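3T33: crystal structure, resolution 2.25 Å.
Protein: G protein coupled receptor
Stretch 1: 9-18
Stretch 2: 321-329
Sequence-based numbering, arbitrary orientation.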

# COMPACT_ATOMS: atom_id res chain seq x y z
N ARG A 9 19.46 -0.23 -3.99
CA ARG A 9 19.83 -0.54 -5.41
C ARG A 9 18.62 -0.90 -6.29
O ARG A 9 17.70 -1.60 -5.84
CB ARG A 9 20.88 -1.66 -5.51
CG ARG A 9 21.66 -1.64 -6.83
CD ARG A 9 22.91 -0.84 -6.71
NE ARG A 9 23.07 0.16 -7.77
CZ ARG A 9 22.95 1.48 -7.59
NH1 ARG A 9 22.65 1.97 -6.39
NH2 ARG A 9 23.14 2.32 -8.60
N PHE A 10 18.70 -0.45 -7.54
CA PHE A 10 17.65 -0.52 -8.53
C PHE A 10 18.27 -0.95 -9.82
O PHE A 10 19.43 -0.70 -10.07
CB PHE A 10 17.02 0.86 -8.72
CG PHE A 10 18.03 1.99 -8.99
CD1 PHE A 10 18.40 2.32 -10.30
CD2 PHE A 10 18.60 2.71 -7.91
CE1 PHE A 10 19.30 3.36 -10.58
CE2 PHE A 10 19.53 3.76 -8.15
CZ PHE A 10 19.88 4.08 -9.52
N PHE A 11 17.48 -1.64 -10.63
CA PHE A 11 17.73 -1.75 -12.07
C PHE A 11 17.59 -0.40 -12.71
O PHE A 11 16.67 0.36 -12.40
CB PHE A 11 16.74 -2.70 -12.71
CG PHE A 11 16.76 -4.05 -12.10
CD1 PHE A 11 17.87 -4.89 -12.26
CD2 PHE A 11 15.68 -4.48 -11.32
CE1 PHE A 11 17.90 -6.17 -11.67
CE2 PHE A 11 15.68 -5.77 -10.73
CZ PHE A 11 16.79 -6.62 -10.91
N ARG A 12 18.52 -0.07 -13.58
CA ARG A 12 18.40 1.18 -14.35
C ARG A 12 17.12 1.14 -15.18
O ARG A 12 16.84 0.15 -15.87
CB ARG A 12 19.64 1.38 -15.26
CG ARG A 12 20.91 1.83 -14.53
CD ARG A 12 22.19 1.64 -15.45
NE ARG A 12 22.47 0.26 -15.95
CZ ARG A 12 23.42 -0.55 -15.45
NH1 ARG A 12 24.16 -0.15 -14.42
NH2 ARG A 12 23.62 -1.77 -15.96
N ASN A 13 16.35 2.20 -15.09
CA ASN A 13 15.14 2.31 -15.90
C ASN A 13 15.43 2.90 -17.27
O ASN A 13 15.45 4.12 -17.41
CB ASN A 13 14.07 3.16 -15.22
CG ASN A 13 12.74 3.07 -15.91
OD1 ASN A 13 11.77 3.68 -15.48
ND2 ASN A 13 12.66 2.29 -17.00
N GLU A 14 15.64 2.05 -18.27
CA GLU A 14 15.87 2.48 -19.64
C GLU A 14 14.61 2.24 -20.50
O GLU A 14 14.62 2.47 -21.73
CB GLU A 14 17.09 1.77 -20.27
CG GLU A 14 18.45 1.79 -19.51
CD GLU A 14 19.14 3.18 -19.37
OE1 GLU A 14 18.62 4.21 -19.87
OE2 GLU A 14 20.22 3.23 -18.72
N MET A 15 13.54 1.78 -19.88
CA MET A 15 12.26 1.71 -20.58
C MET A 15 11.86 3.05 -21.25
O MET A 15 12.13 4.14 -20.74
CB MET A 15 11.17 1.22 -19.64
CG MET A 15 11.40 -0.21 -19.17
SD MET A 15 10.00 -0.89 -18.31
CE MET A 15 10.43 -0.23 -16.71
N PRO A 16 11.22 2.96 -22.40
CA PRO A 16 10.82 4.13 -23.20
C PRO A 16 9.80 4.99 -22.48
O PRO A 16 8.85 4.46 -21.87
CB PRO A 16 10.23 3.53 -24.46
CG PRO A 16 10.12 2.05 -24.22
CD PRO A 16 11.10 1.70 -23.14
N GLU A 17 10.02 6.30 -22.53
CA GLU A 17 9.09 7.27 -22.00
C GLU A 17 7.76 7.16 -22.72
O GLU A 17 7.67 6.75 -23.89
CB GLU A 17 9.61 8.69 -22.12
CG GLU A 17 10.88 9.02 -21.29
CD GLU A 17 10.66 9.02 -19.76
OE1 GLU A 17 9.52 9.30 -19.30
OE2 GLU A 17 11.65 8.75 -19.02
N PHE A 18 6.71 7.54 -22.02
CA PHE A 18 5.42 7.62 -22.65
C PHE A 18 5.41 8.62 -23.84
O PHE A 18 5.89 9.76 -23.73
CB PHE A 18 4.38 8.00 -21.59
CG PHE A 18 3.03 8.11 -22.12
CD1 PHE A 18 2.35 6.98 -22.55
CD2 PHE A 18 2.42 9.35 -22.21
CE1 PHE A 18 1.08 7.07 -23.06
CE2 PHE A 18 1.17 9.46 -22.73
CZ PHE A 18 0.49 8.31 -23.16
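Stretch 2 321-329: VWSRGLLKR

Two segments more than three hundred residues apart in one chain meet here through a single beta bridge, with no ladder beyond it. The bridge joins Phe10 to Leu327, whose CA atoms lie 4.2 Å apart, and it illustrates a general principle: an irregular segment can pair briefly with the loop that follows a helix, through two direct backbone hydrogen bonds, while side chains add to the contact.

Stretch 1 runs extended throughout most of its length, with only Glu14 departing to a psi near zero. Stretch 2 enters as a helix that includes Val321 to Arg324 and gives way to a loop further on. The two run in opposite directions: Arg9 and Phe10 lie beside Lys328 and Leu327, Asn13 has come level with Ser323 (CA to CA, 5.9 Å), and Glu17 reaches back to Trp322. Together they bury 806 Å² of surface, counting both sides.

The backbone bonds flank the bridge. Phe11 N donates to Leu326 O at 2.9 Å, and Lys328 N makes a weak, longer bond to Arg9 O at 3.4 Å. Where direct pairing stops, a water takes over. It donates to Phe11 O at 2.7 Å and to Ser323 O at 2.6 Å, and accepts a weak bond from Leu326 N at 3.3 Å, so that a carbonyl of the extended segment and one from the helix share a single solvent molecule.

Two aromatic rings add to the contact. Phe10, in the p rotamer, places its ring against Arg324, whose CA lies over the face 4.1 Å from the ring centroid; in its side chain, Arg324 CG is 3.8 Å from Phe10 CE2. Phe11, in the m rotamer, receives Lys328 in a similar way, with Lys328 CG 3.9 Å from the ring centroid and only 14° off the normal. In both cases a carbon of a basic residue lies over the ring face. The aliphatic part of Lys328 also comes unusually close to Arg9, Lys328 CE lying 3.2 Å from Arg9 CG.

Leu326 fills the space beyond the bridge. Its CD2 lies 4.2 Å from Phe11 CB and 4.0 Å from Met15 CE, so one methyl group touches residues from two separate points along the extended segment.

At the far end, Trp322 is the anchor. Its CA-to-CB bond points sideways, but the t rotamer carries the indole nearer to stretch 1, where Trp322 NE1 donates to Glu17 OE2 at 3.0 Å with a nearly straight angle of 168°. The carboxylate oxygen sits at the edge of the indole, near its plane, as a bond along the N-H direction requires. The CA-to-CB bond of Asn13 points toward stretch 2.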

# COMPACT_ATOMS: atom_id res chain seq x y z
N VAL A 321 10.83 7.95 -7.98
CA VAL A 321 10.38 6.55 -8.23
C VAL A 321 10.61 6.13 -9.70
O VAL A 321 11.14 5.03 -9.99
CB VAL A 321 8.92 6.38 -7.81
CG1 VAL A 321 8.56 4.88 -7.79
CG2 VAL A 321 8.75 6.98 -6.40
N TRP A 322 10.29 7.01 -10.64
CA TRP A 322 10.51 6.62 -12.03
C TRP A 322 11.97 6.31 -12.32
O TRP A 322 12.26 5.34 -13.05
CB TRP A 322 9.91 7.64 -13.00
CG TRP A 322 10.01 7.29 -14.45
CD1 TRP A 322 10.64 8.01 -15.40
CD2 TRP A 322 9.42 6.15 -15.13
NE1 TRP A 322 10.52 7.39 -16.61
CE2 TRP A 322 9.78 6.26 -16.48
CE3 TRP A 322 8.66 5.04 -14.72
CZ2 TRP A 322 9.38 5.31 -17.47
CZ3 TRP A 322 8.25 4.08 -15.69
CH2 TRP A 322 8.62 4.23 -17.05
N SER A 323 12.92 7.07 -11.77
CA SER A 323 14.30 6.72 -12.09
C SER A 323 14.97 5.74 -11.15
O SER A 323 15.82 4.95 -11.58
CB SER A 323 15.19 7.96 -12.27
OG SER A 323 15.56 8.49 -11.02
N ARG A 324 14.58 5.72 -9.89
CA ARG A 324 15.28 4.83 -8.95
C ARG A 324 14.36 3.76 -8.34
O ARG A 324 14.82 2.99 -7.49
CB ARG A 324 15.93 5.65 -7.84
CG ARG A 324 17.07 6.62 -8.27
CD ARG A 324 17.30 7.72 -7.19
NE ARG A 324 17.82 7.15 -5.95
CZ ARG A 324 17.97 7.81 -4.81
NH1 ARG A 324 17.65 9.11 -4.70
NH2 ARG A 324 18.46 7.17 -3.76
N GLY A 325 13.10 3.70 -8.78
CA GLY A 325 12.07 2.97 -8.06
C GLY A 325 11.94 1.54 -8.51
O GLY A 325 11.18 0.76 -7.93
N LEU A 326 12.67 1.21 -9.55
CA LEU A 326 12.69 -0.15 -10.07
C LEU A 326 13.67 -1.07 -9.27
O LEU A 326 14.66 -1.61 -9.79
CB LEU A 326 13.01 -0.08 -11.57
CG LEU A 326 12.52 -1.18 -12.49
CD1 LEU A 326 10.97 -1.28 -12.58
CD2 LEU A 326 13.16 -0.96 -13.92
N LEU A 327 13.33 -1.25 -8.00
CA LEU A 327 14.07 -1.98 -6.99
C LEU A 327 14.39 -3.41 -7.41
O LEU A 327 13.59 -4.03 -8.12
CB LEU A 327 13.19 -2.03 -5.73
CG LEU A 327 13.28 -0.98 -4.61
CD1 LEU A 327 14.03 0.28 -5.00
CD2 LEU A 327 11.97 -0.68 -3.93
N LYS A 328 15.49 -3.96 -6.90
CA LYS A 328 15.83 -5.36 -7.12
C LYS A 328 15.09 -6.32 -6.18
O LYS A 328 15.63 -7.35 -5.78
CB LYS A 328 17.34 -5.57 -7.00
CG LYS A 328 18.16 -4.70 -7.94
CD LYS A 328 19.56 -5.27 -8.14
CE LYS A 328 20.56 -4.17 -8.47
NZ LYS A 328 21.48 -4.57 -9.56
N ARG A 329 13.86 -5.96 -5.83
CA ARG A 329 12.98 -6.77 -4.98
C ARG A 329 11.59 -6.67 -5.55
O ARG A 329 11.19 -5.62 -6.10
CB ARG A 329 12.96 -6.15 -3.62
CG ARG A 329 14.34 -5.87 -3.14
CD ARG A 329 14.32 -5.12 -1.92
NE ARG A 329 15.69 -5.00 -1.45
CZ ARG A 329 16.02 -4.55 -0.26
NH1 ARG A 329 15.06 -4.16 0.57
NH2 ARG A 329 17.30 -4.47 0.09
O HOH W 1 15.17 2.39 -11.43